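Local atomic coordinates of transcriptional regulator (Corynebacterium diphtheriae, PDB entry 3LMM), a protein that probably regulates transcription, joining a Schlafen-type AlbA_2 domain to a region related to the histidine-kinase ATPases and to helix-turn-helix-like C-terminal parts. Residues D187-A192 / P260-L265; A191-A196 / L230-L235; N254-E259 / L268-Q273; L235-I240 / I310-N315; A178-A183 / E221-Q226. One frame throughout, in Å; residues are numbered along the deposited sequence.

Interaction 1 of 5, residues D187-A192 / P260-L265; sequences DARPAA and PEKSCL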
# COMPACT_ATOMS: atom_id res chain seq x y z
N ASP A 187 12.67 -17.10 -23.62
CA ASP A 187 12.86 -17.76 -22.33
C ASP A 187 11.58 -17.74 -21.49
O ASP A 187 11.48 -18.44 -20.49
CB ASP A 187 14.00 -17.08 -21.56
CG ASP A 187 15.36 -17.28 -22.21
OD1 ASP A 187 16.09 -16.27 -22.40
OD2 ASP A 187 15.72 -18.44 -22.53
N ALA A 188 10.61 -16.93 -21.91
CA ALA A 188 9.34 -16.83 -21.21
C ALA A 188 8.47 -18.05 -21.48
O ALA A 188 8.15 -18.35 -22.64
CB ALA A 188 8.61 -15.58 -21.65
N ARG A 189 8.08 -18.75 -20.42
CA ARG A 189 7.26 -19.95 -20.58
C ARG A 189 5.83 -19.60 -20.94
O ARG A 189 5.24 -18.69 -20.36
CB ARG A 189 7.28 -20.78 -19.29
CG ARG A 189 8.56 -20.59 -18.48
CD ARG A 189 8.66 -21.60 -17.36
NE ARG A 189 9.03 -22.91 -17.86
CZ ARG A 189 8.36 -24.02 -17.58
NH1 ARG A 189 8.77 -25.19 -18.07
NH2 ARG A 189 7.29 -23.97 -16.80
N PRO A 190 5.25 -20.31 -21.91
CA PRO A 190 3.87 -20.04 -22.31
C PRO A 190 2.89 -20.22 -21.16
O PRO A 190 1.88 -19.52 -21.07
CB PRO A 190 3.64 -21.05 -23.44
CG PRO A 190 4.58 -22.17 -23.08
CD PRO A 190 5.82 -21.42 -22.70
N ALA A 191 3.20 -21.15 -20.27
CA ALA A 191 2.36 -21.43 -19.12
C ALA A 191 2.27 -20.21 -18.21
O ALA A 191 1.20 -19.90 -17.66
CB ALA A 191 2.92 -22.61 -18.34
N ALA A 192 3.40 -19.54 -18.04
CA ALA A 192 3.47 -18.35 -17.19
C ALA A 192 2.68 -17.23 -17.85
O ALA A 192 1.95 -16.50 -17.18
CB ALA A 192 4.91 -17.94 -17.01
N PRO A 260 10.83 -27.16 -9.77
CA PRO A 260 11.80 -26.08 -10.00
C PRO A 260 11.85 -25.47 -11.40
O PRO A 260 12.31 -24.34 -11.56
CB PRO A 260 13.12 -26.72 -9.62
CG PRO A 260 12.90 -28.15 -9.95
CD PRO A 260 11.54 -28.39 -9.37
N GLU A 261 11.40 -26.21 -12.42
CA GLU A 261 11.43 -25.68 -13.78
C GLU A 261 10.31 -24.67 -14.00
O GLU A 261 10.16 -24.15 -15.09
CB GLU A 261 11.30 -26.80 -14.80
CG GLU A 261 11.85 -28.14 -14.35
CD GLU A 261 10.81 -28.93 -13.58
OE1 GLU A 261 9.68 -29.09 -14.11
OE2 GLU A 261 11.13 -29.41 -12.47
N LYS A 262 9.51 -24.42 -12.97
CA LYS A 262 8.42 -23.47 -13.09
C LYS A 262 8.82 -22.07 -12.65
O LYS A 262 9.66 -21.90 -11.76
CB LYS A 262 7.21 -23.93 -12.27
CG LYS A 262 6.68 -25.31 -12.65
CD LYS A 262 5.30 -25.62 -12.04
CE LYS A 262 4.72 -26.92 -12.62
NZ LYS A 262 3.28 -27.15 -12.30
N SER A 263 8.24 -21.07 -13.29
CA SER A 263 8.49 -19.68 -12.98
C SER A 263 7.79 -19.37 -11.66
O SER A 263 6.99 -20.18 -11.18
CB SER A 263 7.94 -18.80 -14.09
OG SER A 263 6.56 -19.03 -14.29
N CYS A 264 8.07 -18.21 -11.07
CA CYS A 264 7.43 -17.84 -9.81
C CYS A 264 5.92 -17.78 -9.95
O CYS A 264 5.20 -18.20 -9.05
CB CYS A 264 7.95 -16.50 -9.31
SG CYS A 264 9.55 -16.57 -8.48
N LEU A 265 5.45 -17.25 -11.07
CA LEU A 265 4.02 -17.15 -11.30
C LEU A 265 3.40 -18.54 -11.29
O LEU A 265 2.32 -18.77 -10.73
CB LEU A 265 3.73 -16.48 -12.64
CG LEU A 265 4.12 -15.02 -12.76
CD1 LEU A 265 3.90 -14.57 -14.19
CD2 LEU A 265 3.32 -14.18 -11.79

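Interaction 2 of 5, residues A191-A196 / L230-L235; sequences AALALA and LLFTSL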
# COMPACT_ATOMS: atom_id res chain seq x y z
N ALA A 191 3.20 -21.15 -20.27
CA ALA A 191 2.36 -21.43 -19.12
C ALA A 191 2.27 -20.21 -18.21
O ALA A 191 1.20 -19.90 -17.66
CB ALA A 191 2.92 -22.61 -18.34
N ALA A 192 3.40 -19.54 -18.04
CA ALA A 192 3.47 -18.35 -17.19
C ALA A 192 2.68 -17.23 -17.85
O ALA A 192 1.95 -16.50 -17.18
CB ALA A 192 4.91 -17.94 -17.01
N LEU A 193 2.86 -17.08 -19.16
CA LEU A 193 2.16 -16.05 -19.89
C LEU A 193 0.68 -16.31 -19.85
O LEU A 193 -0.13 -15.39 -19.70
CB LEU A 193 2.64 -16.00 -21.33
CG LEU A 193 3.97 -15.28 -21.47
CD1 LEU A 193 4.59 -15.61 -22.80
CD2 LEU A 193 3.74 -13.79 -21.33
N ALA A 194 0.32 -17.58 -20.00
CA ALA A 194 -1.09 -17.96 -19.99
C ALA A 194 -1.73 -17.53 -18.66
O ALA A 194 -2.85 -17.02 -18.64
CB ALA A 194 -1.22 -19.46 -20.17
N LEU A 195 -0.98 -17.74 -17.58
CA LEU A 195 -1.41 -17.39 -16.24
C LEU A 195 -1.68 -15.92 -16.10
O LEU A 195 -2.68 -15.52 -15.51
CB LEU A 195 -0.33 -17.78 -15.24
CG LEU A 195 -0.51 -19.14 -14.61
CD1 LEU A 195 0.72 -19.52 -13.82
CD2 LEU A 195 -1.73 -19.09 -13.74
N ALA A 196 -0.76 -15.11 -16.62
CA ALA A 196 -0.89 -13.67 -16.54
C ALA A 196 -2.14 -13.23 -17.26
O ALA A 196 -2.83 -12.32 -16.80
CB ALA A 196 0.32 -13.02 -17.16
N LEU A 230 12.54 -13.42 -13.35
CA LEU A 230 12.13 -14.15 -12.16
C LEU A 230 10.68 -14.59 -12.23
O LEU A 230 10.32 -15.66 -11.72
CB LEU A 230 12.37 -13.26 -10.94
CG LEU A 230 12.46 -13.82 -9.51
CD1 LEU A 230 11.26 -13.37 -8.71
CD2 LEU A 230 12.56 -15.32 -9.53
N LEU A 231 9.85 -13.79 -12.89
CA LEU A 231 8.43 -14.11 -12.99
C LEU A 231 7.96 -15.00 -14.15
O LEU A 231 7.09 -15.85 -13.95
CB LEU A 231 7.60 -12.82 -12.98
CG LEU A 231 6.80 -12.62 -11.68
CD1 LEU A 231 7.72 -12.77 -10.48
CD2 LEU A 231 6.15 -11.25 -11.69
N PHE A 232 8.52 -14.83 -15.34
CA PHE A 232 8.09 -15.63 -16.47
C PHE A 232 9.08 -16.69 -16.94
O PHE A 232 8.85 -17.37 -17.95
CB PHE A 232 7.74 -14.72 -17.64
CG PHE A 232 6.59 -13.82 -17.36
CD1 PHE A 232 6.78 -12.58 -16.77
CD2 PHE A 232 5.30 -14.20 -17.71
CE1 PHE A 232 5.69 -11.72 -16.53
CE2 PHE A 232 4.21 -13.35 -17.47
CZ PHE A 232 4.41 -12.11 -16.88
N THR A 233 10.16 -16.85 -16.20
CA THR A 233 11.21 -17.81 -16.52
C THR A 233 11.46 -18.76 -15.35
O THR A 233 11.46 -18.34 -14.19
CB THR A 233 12.53 -17.08 -16.82
OG1 THR A 233 12.49 -16.56 -18.16
CG2 THR A 233 13.73 -18.01 -16.64
N SER A 234 11.69 -20.03 -15.65
CA SER A 234 11.95 -20.99 -14.58
C SER A 234 13.20 -20.62 -13.81
O SER A 234 14.24 -20.35 -14.41
CB SER A 234 12.08 -22.42 -15.15
OG SER A 234 12.96 -22.53 -16.26
N LEU A 235 13.10 -20.58 -12.48
CA LEU A 235 14.27 -20.22 -11.69
C LEU A 235 14.97 -21.47 -11.17
O LEU A 235 15.62 -21.45 -10.12
CB LEU A 235 13.89 -19.29 -10.52
CG LEU A 235 13.22 -19.91 -9.28
CD1 LEU A 235 12.99 -18.84 -8.24
CD2 LEU A 235 11.92 -20.56 -9.71

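Interaction 3 of 5, residues N254-E259 / L268-Q273; sequences NRVVPE and LDYLEQ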
# COMPACT_ATOMS: atom_id res chain seq x y z
N ASN A 254 1.71 -34.11 5.09
CA ASN A 254 1.85 -34.08 3.65
C ASN A 254 2.47 -32.77 3.20
O ASN A 254 2.33 -31.76 3.88
CB ASN A 254 0.48 -34.26 3.01
CG ASN A 254 0.57 -34.54 1.55
OD1 ASN A 254 0.97 -33.69 0.76
ND2 ASN A 254 0.23 -35.76 1.16
N ARG A 255 3.15 -32.78 2.07
CA ARG A 255 3.77 -31.56 1.58
C ARG A 255 3.63 -31.43 0.08
O ARG A 255 3.63 -32.43 -0.64
CB ARG A 255 5.25 -31.54 1.98
CG ARG A 255 5.99 -32.82 1.64
CD ARG A 255 7.49 -32.68 1.89
NE ARG A 255 7.88 -32.65 3.30
CZ ARG A 255 8.00 -33.72 4.08
NH1 ARG A 255 8.36 -33.58 5.35
NH2 ARG A 255 7.76 -34.93 3.59
N VAL A 256 3.49 -30.20 -0.39
CA VAL A 256 3.37 -29.94 -1.82
C VAL A 256 4.47 -28.98 -2.24
O VAL A 256 4.47 -27.81 -1.86
CB VAL A 256 1.97 -29.35 -2.17
CG1 VAL A 256 1.59 -28.29 -1.17
CG2 VAL A 256 1.97 -28.78 -3.58
N VAL A 257 5.42 -29.49 -3.01
CA VAL A 257 6.57 -28.72 -3.49
C VAL A 257 6.54 -28.56 -5.01
O VAL A 257 6.69 -29.53 -5.75
CB VAL A 257 7.91 -29.43 -3.08
CG1 VAL A 257 8.16 -29.30 -1.60
CG2 VAL A 257 7.86 -30.91 -3.45
N PRO A 258 6.35 -27.32 -5.50
CA PRO A 258 6.30 -27.07 -6.94
C PRO A 258 7.59 -27.44 -7.67
O PRO A 258 8.68 -27.33 -7.10
CB PRO A 258 5.99 -25.58 -7.02
CG PRO A 258 6.65 -25.04 -5.81
CD PRO A 258 6.27 -26.05 -4.75
N GLU A 259 7.46 -27.86 -8.92
CA GLU A 259 8.62 -28.25 -9.73
C GLU A 259 9.52 -27.04 -10.03
O GLU A 259 9.04 -26.02 -10.51
CB GLU A 259 8.18 -28.90 -11.04
CG GLU A 259 7.34 -30.16 -10.88
CD GLU A 259 5.84 -29.88 -10.84
OE1 GLU A 259 5.42 -28.94 -10.12
OE2 GLU A 259 5.08 -30.62 -11.51
N LEU A 268 3.72 -19.78 -7.78
CA LEU A 268 2.74 -19.12 -6.92
C LEU A 268 1.38 -19.78 -7.10
O LEU A 268 0.73 -20.19 -6.14
CB LEU A 268 2.61 -17.64 -7.26
CG LEU A 268 1.44 -16.98 -6.54
CD1 LEU A 268 1.88 -16.43 -5.18
CD2 LEU A 268 0.91 -15.85 -7.42
N ASP A 269 0.96 -19.89 -8.36
CA ASP A 269 -0.31 -20.51 -8.67
C ASP A 269 -0.38 -21.91 -8.06
O ASP A 269 -1.33 -22.24 -7.36
CB ASP A 269 -0.51 -20.59 -10.18
CG ASP A 269 -1.80 -21.31 -10.53
OD1 ASP A 269 -2.87 -20.84 -10.08
OD2 ASP A 269 -1.73 -22.34 -11.26
N TYR A 270 0.63 -22.73 -8.34
CA TYR A 270 0.65 -24.09 -7.84
C TYR A 270 0.40 -24.14 -6.34
O TYR A 270 -0.31 -25.01 -5.86
CB TYR A 270 2.00 -24.73 -8.16
CG TYR A 270 2.02 -26.24 -8.02
CD1 TYR A 270 1.39 -27.06 -8.96
CD2 TYR A 270 2.68 -26.85 -6.96
CE1 TYR A 270 1.44 -28.45 -8.85
CE2 TYR A 270 2.73 -28.24 -6.84
CZ TYR A 270 2.11 -29.03 -7.79
OH TYR A 270 2.17 -30.40 -7.66
N LEU A 271 0.98 -23.20 -5.59
CA LEU A 271 0.78 -23.16 -4.15
C LEU A 271 -0.65 -22.72 -3.82
O LEU A 271 -1.32 -23.34 -3.00
CB LEU A 271 1.79 -22.20 -3.51
CG LEU A 271 2.59 -22.81 -2.36
CD1 LEU A 271 1.65 -23.20 -1.25
CD2 LEU A 271 3.37 -24.02 -2.85
N GLU A 272 -1.10 -21.64 -4.46
CA GLU A 272 -2.45 -21.13 -4.26
C GLU A 272 -3.48 -22.23 -4.51
O GLU A 272 -4.42 -22.40 -3.75
CB GLU A 272 -2.73 -19.95 -5.20
CG GLU A 272 -1.98 -18.67 -4.85
CD GLU A 272 -2.35 -17.50 -5.77
OE1 GLU A 272 -2.20 -17.64 -7.01
OE2 GLU A 272 -2.77 -16.44 -5.26
N GLN A 273 -3.30 -22.96 -5.61
CA GLN A 273 -4.19 -24.05 -5.98
C GLN A 273 -4.35 -25.04 -4.85
O GLN A 273 -5.45 -25.26 -4.34
CB GLN A 273 -3.62 -24.81 -7.18
CG GLN A 273 -3.66 -24.08 -8.49
CD GLN A 273 -5.07 -23.99 -9.02
OE1 GLN A 273 -5.69 -22.93 -8.99
NE2 GLN A 273 -5.58 -25.11 -9.52

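Interaction 4 of 5, residues L235-I240 / I310-N315; sequences LDRTAI and IHRDWN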
# COMPACT_ATOMS: atom_id res chain seq x y z
N LEU A 235 13.10 -20.58 -12.48
CA LEU A 235 14.27 -20.22 -11.69
C LEU A 235 14.97 -21.47 -11.17
O LEU A 235 15.62 -21.45 -10.12
CB LEU A 235 13.89 -19.29 -10.52
CG LEU A 235 13.22 -19.91 -9.28
CD1 LEU A 235 12.99 -18.84 -8.24
CD2 LEU A 235 11.92 -20.56 -9.71
N ASP A 236 14.83 -22.56 -11.92
CA ASP A 236 15.45 -23.83 -11.59
C ASP A 236 15.65 -24.05 -10.09
O ASP A 236 16.74 -24.41 -9.65
CB ASP A 236 16.80 -23.95 -12.31
CG ASP A 236 16.71 -23.65 -13.79
OD1 ASP A 236 17.04 -22.51 -14.20
OD2 ASP A 236 16.30 -24.55 -14.56
N ARG A 237 14.59 -23.83 -9.32
CA ARG A 237 14.62 -24.05 -7.88
C ARG A 237 13.28 -23.73 -7.26
O ARG A 237 12.47 -23.00 -7.83
CB ARG A 237 15.72 -23.21 -7.22
CG ARG A 237 15.33 -21.88 -6.62
CD ARG A 237 16.30 -21.61 -5.48
NE ARG A 237 16.29 -20.25 -4.93
CZ ARG A 237 16.54 -19.15 -5.62
NH1 ARG A 237 16.52 -17.96 -5.01
NH2 ARG A 237 16.77 -19.22 -6.93
N THR A 238 13.03 -24.29 -6.09
CA THR A 238 11.78 -24.06 -5.42
C THR A 238 11.76 -22.69 -4.80
O THR A 238 12.67 -22.31 -4.06
CB THR A 238 11.55 -25.13 -4.38
OG1 THR A 238 11.40 -26.39 -5.04
CG2 THR A 238 10.31 -24.83 -3.56
N ALA A 239 10.71 -21.93 -5.10
CA ALA A 239 10.59 -20.59 -4.56
C ALA A 239 9.78 -20.61 -3.29
O ALA A 239 10.08 -19.89 -2.33
CB ALA A 239 9.94 -19.67 -5.59
N ILE A 240 8.76 -21.45 -3.28
CA ILE A 240 7.87 -21.56 -2.14
C ILE A 240 7.28 -22.97 -2.10
O ILE A 240 7.07 -23.58 -3.15
CB ILE A 240 6.73 -20.52 -2.28
CG1 ILE A 240 5.88 -20.47 -1.03
CG2 ILE A 240 5.85 -20.85 -3.48
CD1 ILE A 240 5.09 -19.22 -0.93
N ILE A 310 6.88 -11.30 -2.94
CA ILE A 310 7.34 -9.99 -3.38
C ILE A 310 8.45 -9.41 -2.52
O ILE A 310 9.35 -8.75 -3.04
CB ILE A 310 6.16 -8.99 -3.41
CG1 ILE A 310 5.18 -9.40 -4.51
CG2 ILE A 310 6.66 -7.58 -3.61
CD1 ILE A 310 3.98 -8.48 -4.65
N HIS A 311 8.40 -9.62 -1.21
CA HIS A 311 9.41 -9.07 -0.33
C HIS A 311 10.42 -10.08 0.18
O HIS A 311 11.23 -9.76 1.05
CB HIS A 311 8.74 -8.36 0.84
CG HIS A 311 7.85 -7.23 0.42
ND1 HIS A 311 6.63 -7.44 -0.20
CD2 HIS A 311 8.03 -5.89 0.46
CE1 HIS A 311 6.10 -6.27 -0.52
NE2 HIS A 311 6.93 -5.31 -0.13
N ARG A 312 10.37 -11.29 -0.37
CA ARG A 312 11.29 -12.39 -0.04
C ARG A 312 12.71 -11.87 -0.22
O ARG A 312 12.91 -10.78 -0.76
CB ARG A 312 11.03 -13.50 -1.05
CG ARG A 312 11.92 -14.69 -0.93
CD ARG A 312 11.66 -15.58 -2.12
NE ARG A 312 12.23 -16.91 -1.99
CZ ARG A 312 13.47 -17.17 -1.62
NH1 ARG A 312 14.31 -16.18 -1.31
NH2 ARG A 312 13.88 -18.44 -1.56
N ASP A 313 13.70 -12.63 0.22
CA ASP A 313 15.05 -12.14 0.02
C ASP A 313 15.48 -12.44 -1.43
O ASP A 313 16.26 -11.70 -2.02
CB ASP A 313 16.03 -12.78 1.01
CG ASP A 313 17.38 -12.07 1.03
OD1 ASP A 313 17.95 -11.87 2.12
OD2 ASP A 313 17.90 -11.72 -0.05
N TRP A 314 14.95 -13.51 -2.03
CA TRP A 314 15.28 -13.85 -3.41
C TRP A 314 16.74 -14.04 -3.72
O TRP A 314 17.10 -14.55 -4.78
CB TRP A 314 14.72 -12.80 -4.38
CG TRP A 314 13.28 -13.00 -4.62
CD1 TRP A 314 12.31 -12.05 -4.58
CD2 TRP A 314 12.62 -14.24 -4.90
NE1 TRP A 314 11.08 -12.61 -4.79
CE2 TRP A 314 11.24 -13.96 -4.98
CE3 TRP A 314 13.05 -15.56 -5.04
CZ2 TRP A 314 10.29 -14.95 -5.25
CZ3 TRP A 314 12.11 -16.54 -5.30
CH2 TRP A 314 10.74 -16.24 -5.39
N ASN A 315 17.59 -13.61 -2.80
CA ASN A 315 19.01 -13.80 -3.01
C ASN A 315 19.37 -15.03 -2.20
O ASN A 315 20.45 -15.60 -2.39
CB ASN A 315 19.79 -12.58 -2.52
CG ASN A 315 21.30 -12.78 -2.65
OD1 ASN A 315 22.02 -12.77 -1.65
ND2 ASN A 315 21.77 -12.97 -3.88

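Interaction 5 of 5, residues A178-A183 / E221-Q226; sequences AQVTTA and EGFLSQ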
# COMPACT_ATOMS: atom_id res chain seq x y z
N ALA A 178 15.38 -4.52 -11.40
CA ALA A 178 15.02 -3.86 -12.67
C ALA A 178 16.16 -3.92 -13.68
O ALA A 178 15.98 -3.54 -14.83
CB ALA A 178 14.64 -2.40 -12.41
N GLN A 179 17.32 -4.40 -13.23
CA GLN A 179 18.49 -4.49 -14.09
C GLN A 179 18.28 -5.42 -15.29
O GLN A 179 17.48 -6.34 -15.22
CB GLN A 179 19.68 -4.99 -13.28
CG GLN A 179 20.97 -5.09 -14.07
CD GLN A 179 22.09 -5.71 -13.27
OE1 GLN A 179 22.68 -5.07 -12.40
NE2 GLN A 179 22.38 -6.98 -13.56
N VAL A 180 19.01 -5.17 -16.38
CA VAL A 180 18.87 -6.00 -17.57
C VAL A 180 19.57 -7.33 -17.40
O VAL A 180 20.61 -7.41 -16.76
CB VAL A 180 19.47 -5.32 -18.83
CG1 VAL A 180 19.26 -6.22 -20.05
CG2 VAL A 180 18.80 -3.97 -19.07
N THR A 181 18.96 -8.38 -17.96
CA THR A 181 19.53 -9.72 -17.90
C THR A 181 19.72 -10.20 -19.35
O THR A 181 19.43 -9.47 -20.30
CB THR A 181 18.58 -10.72 -17.22
OG1 THR A 181 17.50 -11.03 -18.10
CG2 THR A 181 18.03 -10.14 -15.93
N THR A 182 20.22 -11.43 -19.50
CA THR A 182 20.47 -12.01 -20.81
C THR A 182 19.28 -12.82 -21.32
O THR A 182 19.34 -13.41 -22.40
CB THR A 182 21.66 -12.94 -20.75
OG1 THR A 182 21.45 -13.92 -19.74
CG2 THR A 182 22.91 -12.14 -20.43
N ALA A 183 18.21 -12.83 -20.53
CA ALA A 183 16.99 -13.56 -20.85
C ALA A 183 16.20 -12.79 -21.89
O ALA A 183 16.06 -11.57 -21.81
CB ALA A 183 16.16 -13.75 -19.61
N GLU A 221 15.67 -3.92 -26.41
CA GLU A 221 16.57 -4.75 -27.18
C GLU A 221 16.00 -6.15 -27.19
O GLU A 221 16.47 -7.02 -27.91
CB GLU A 221 17.97 -4.81 -26.56
CG GLU A 221 18.97 -3.85 -27.17
CD GLU A 221 18.75 -2.42 -26.72
OE1 GLU A 221 18.77 -2.18 -25.49
OE2 GLU A 221 18.58 -1.54 -27.59
N GLY A 222 14.98 -6.36 -26.36
CA GLY A 222 14.33 -7.66 -26.29
C GLY A 222 14.78 -8.47 -25.10
O GLY A 222 14.67 -9.70 -25.09
N PHE A 223 15.30 -7.78 -24.08
CA PHE A 223 15.78 -8.46 -22.88
C PHE A 223 14.80 -8.31 -21.71
O PHE A 223 14.10 -7.32 -21.61
CB PHE A 223 17.15 -7.91 -22.49
CG PHE A 223 18.26 -8.35 -23.40
CD1 PHE A 223 18.86 -9.59 -23.22
CD2 PHE A 223 18.68 -7.56 -24.46
CE1 PHE A 223 19.87 -10.02 -24.07
CE2 PHE A 223 19.69 -7.99 -25.32
CZ PHE A 223 20.28 -9.22 -25.12
N LEU A 224 14.75 -9.31 -20.84
CA LEU A 224 13.86 -9.24 -19.70
C LEU A 224 14.61 -8.66 -18.53
O LEU A 224 15.82 -8.86 -18.41
CB LEU A 224 13.37 -10.63 -19.32
CG LEU A 224 12.49 -11.38 -20.31
CD1 LEU A 224 12.27 -12.78 -19.78
CD2 LEU A 224 11.17 -10.64 -20.48
N SER A 225 13.91 -7.94 -17.67
CA SER A 225 14.56 -7.39 -16.49
C SER A 225 14.72 -8.54 -15.52
O SER A 225 14.30 -9.66 -15.79
CB SER A 225 13.71 -6.30 -15.85
OG SER A 225 12.45 -6.80 -15.42
N GLN A 226 15.32 -8.24 -14.39
CA GLN A 226 15.53 -9.25 -13.37
C GLN A 226 14.17 -9.70 -12.79
O GLN A 226 13.98 -10.87 -12.47
CB GLN A 226 16.44 -8.69 -12.28
CG GLN A 226 17.13 -9.75 -11.42
CD GLN A 226 18.12 -10.58 -12.21
OE1 GLN A 226 19.10 -10.06 -12.75
NE2 GLN A 226 17.89 -11.89 -12.26

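Interaction 1 of 5, residues D187-A192 / P260-L265
The starts of two helices meet where Arg189, the N-cap residue of helix 190-199, lies across Ser263, the N-cap residue of helix 264-278. The Arg189 side chain spans the junction. Its CD comes to 4.1 Å from Ser263 N, and beyond CD the chain bends at chi3 (75°), which carries NE round toward Glu261. Glu261 O then stands over one face of the guanidinium, above its centre, 3.1 Å from Arg189 CZ. The carbonyl oxygen therefore sits above the plane and receives no hydrogen bond from the guanidinium; an attraction between its partial negative charge and the cation is likely. Arg189 NH2, 3.9 Å from Lys262 CA, finds its strong partner in Glu266, with which it forms a salt bridge.

The rest of the contact is buried. The small methyl of Ala192 suits a place where two backbones come near: its CB is 3.4 Å from Ser263 OG, while Leu265 CD1 lies 4.1 Å from Ala192 O. Ser263 OG caps a backbone N in the first turn of its own helix and also bonds Glu266, whose carboxylate thus serves both helix starts. A short polar residue at the N-cap that takes up a first-turn N-H, with an acidic side chain in that turn, is characteristic of helix N-termini.

Interaction 2 of 5, residues A191-A196 / L230-L235
Phe232, at the C-terminal end of helix 226-232, is the bump of this contact, and the hollow is the shallow groove between Ala192 and Ala196, one turn apart on helix 190-199. The alanines offer no more than methyls, which lets a ring come close to the helix. Ala192 CB meets Phe232 CD2 obliquely at 3.8 Å. Ala196 CB lies near the ring plane and touches the rim at Phe232 CE2, at 3.9 Å. Leu193 adds a wall: its CD2 reaches Phe232 CE2 at 3.9 Å, the two side chains crossing at about a right angle. The CB of Phe232 points toward helix 190-199, and its CG is anti to the carbonyl carbon (chi1 -64°). No hydrogen bond links the two segments, as suits a seam made by apolar side chains. Leu212 of helix 208-214 and Leu265 of helix 264-278 also pack on Phe232, so the ring sits among helices 190-199, 208-214 and 264-278, while neighbouring Leu231 faces helix 357-365.

Interaction 3 of 5, residues N254-E259 / L268-Q273
Tyr270 of helix 264-278 lays its ring beside the chain that leaves strand 252-256, and the side chains of Val256, Pro258 and Glu259 touch it at different points. Val256 CG2 meets Tyr270 CE2 at 3.4 Å, the two side chains sliding past each other in opposite directions. Pro258 CB lies 3.5 Å from Tyr270 CD2, its rigid ring packing beside the tyrosine. Over one face, offset toward the rim, stands Glu259 OE1, 4.0 Å from Tyr270 CZ. The Glu259 side chain crosses the tyrosine at about a right angle, its carboxylate plane turned 61° from the ring. CB of Tyr270 points toward this chain, and its CG is anti to the backbone N (chi1 -165°).

One residue on, Leu271 supplies the deeper, buried half: its CD2 lies 4.0 Å from Pro258 CD and 4.1 Å from Val256 O. A branched apolar side chain suits this buried place between helix and sheet. Farther out, Leu271 also packs on Leu242 of the adjoining strand and on Met305 of helix 298-311, while Glu259 OE1 has a long, weak ion pair with Lys262 NZ.

Strand 252-256 is an outermost strand of the six-stranded mixed sheet. A helix packed through apolar side chains over such a strand is typical of a two-layer alpha/beta sandwich, consistent with the histidine-kinase-ATPase relationship of later strands in the same sheet.

Interaction 4 of 5, residues L235-I240 / I310-N315
The indole of Trp314 meets the methyl of Ala239 rim first, joining the chain that leaves helix 298-311 to the connection that leads into strand 240-245 of the alpha/beta sandwich. Ala239 CB lies in the plane of the ring, 3.5 Å from Trp314 CH2; a side chain no larger than a methyl suits a spot where the indole comes right up to the backbone. Leu235 CD1 touches the next rim atom, Trp314 CZ3, at 3.8 Å, and its side chain crosses the indole at about a right angle. CG of Trp314 is anti to the carbonyl carbon (chi1 -79°), and the benzene-ring end of the indole meets these two residues, while its NE1 is satisfied by Met309 O.

Arg237 brings the polar part. Extended from CG to NE, it brings its guanidinium to the backbone of Trp314: Trp314 O lies at the guanidinium edge, near its plane, 3.5 Å from Arg237 NH1, whose strong partner is Arg316 O. Arg312, whose CD lies over a face of the indole, turns its NE edge-on to Ala239 O at 3.7 Å. The two arginines also share Ser317 O through weak hydrogen bonds, which may offset their repulsion, for Arg237 NH1 stands only 4.4 Å from Arg312 NH2.

Interaction 5 of 5, residues A178-A183 / E221-Q226
Thr181 grips a single carbonyl, Leu224 O, twice: once through its backbone N at 3.2 Å and once through its hydroxyl, Thr181 OG1 to Leu224 O being 2.8 Å. The setting is a short, weakly bonded antiparallel beta pairing between residues 180-181 and 223-225, in which Val180 and Ser225 form a non-hydrogen-bonded pair. OG1 stands between the backbone N and the carbonyl carbon (chi1 74°) and donates from above the Leu224 carbonyl plane, 36° out of it. Thr181 OG1 in turn accepts from Ala183 N at 3.1 Å, an ST turn that fits the corner the chain makes at Thr182. Threonine suits the place because its hydroxyl can give and take at once.

Past the corner, Leu224 N donates to Ala183 O at 2.8 Å, and Ala183 CB packs on Leu224 CD1. At the other end, Gln226 N makes a weak bond to Gln179 O. There Ser225 is the N-cap residue of helix 226-232, its OG bonded to Gly228 N.

Val180 CG1 packs on Phe223 CB at 3.6 Å, and the edge of the Phe223 ring faces Thr182 C, which lies near the ring plane. The methyl of Thr181 crosses the bent Gln226 side chain at about a right angle, with Thr181 CG2 3.4 Å from Gln226 OE1.

Interactions 1 and 2 lie side by side, their centres about 3 Å apart. They share Ala191, Ala192 and helix 190-199, but interaction 2 is buried and joined by apolar side chains, whereas interaction 1 is partly exposed and has charged groups at its exposed side. Interaction 5 adjoins interaction 2, since strand 223-225 leads into helix 226-232; it alone has clear hydrogen bonds across its segments. Interactions 3 and 4 belong to the sheet-and-helix part of the fold, with interaction 3 nested in the loop that interaction 4 closes, and each sets an aromatic ring beside apolar groups and charged residues. Helix 264-278 serves interactions 1 and 3, while Cys264 of interaction 1 touches Trp314 of interaction 4.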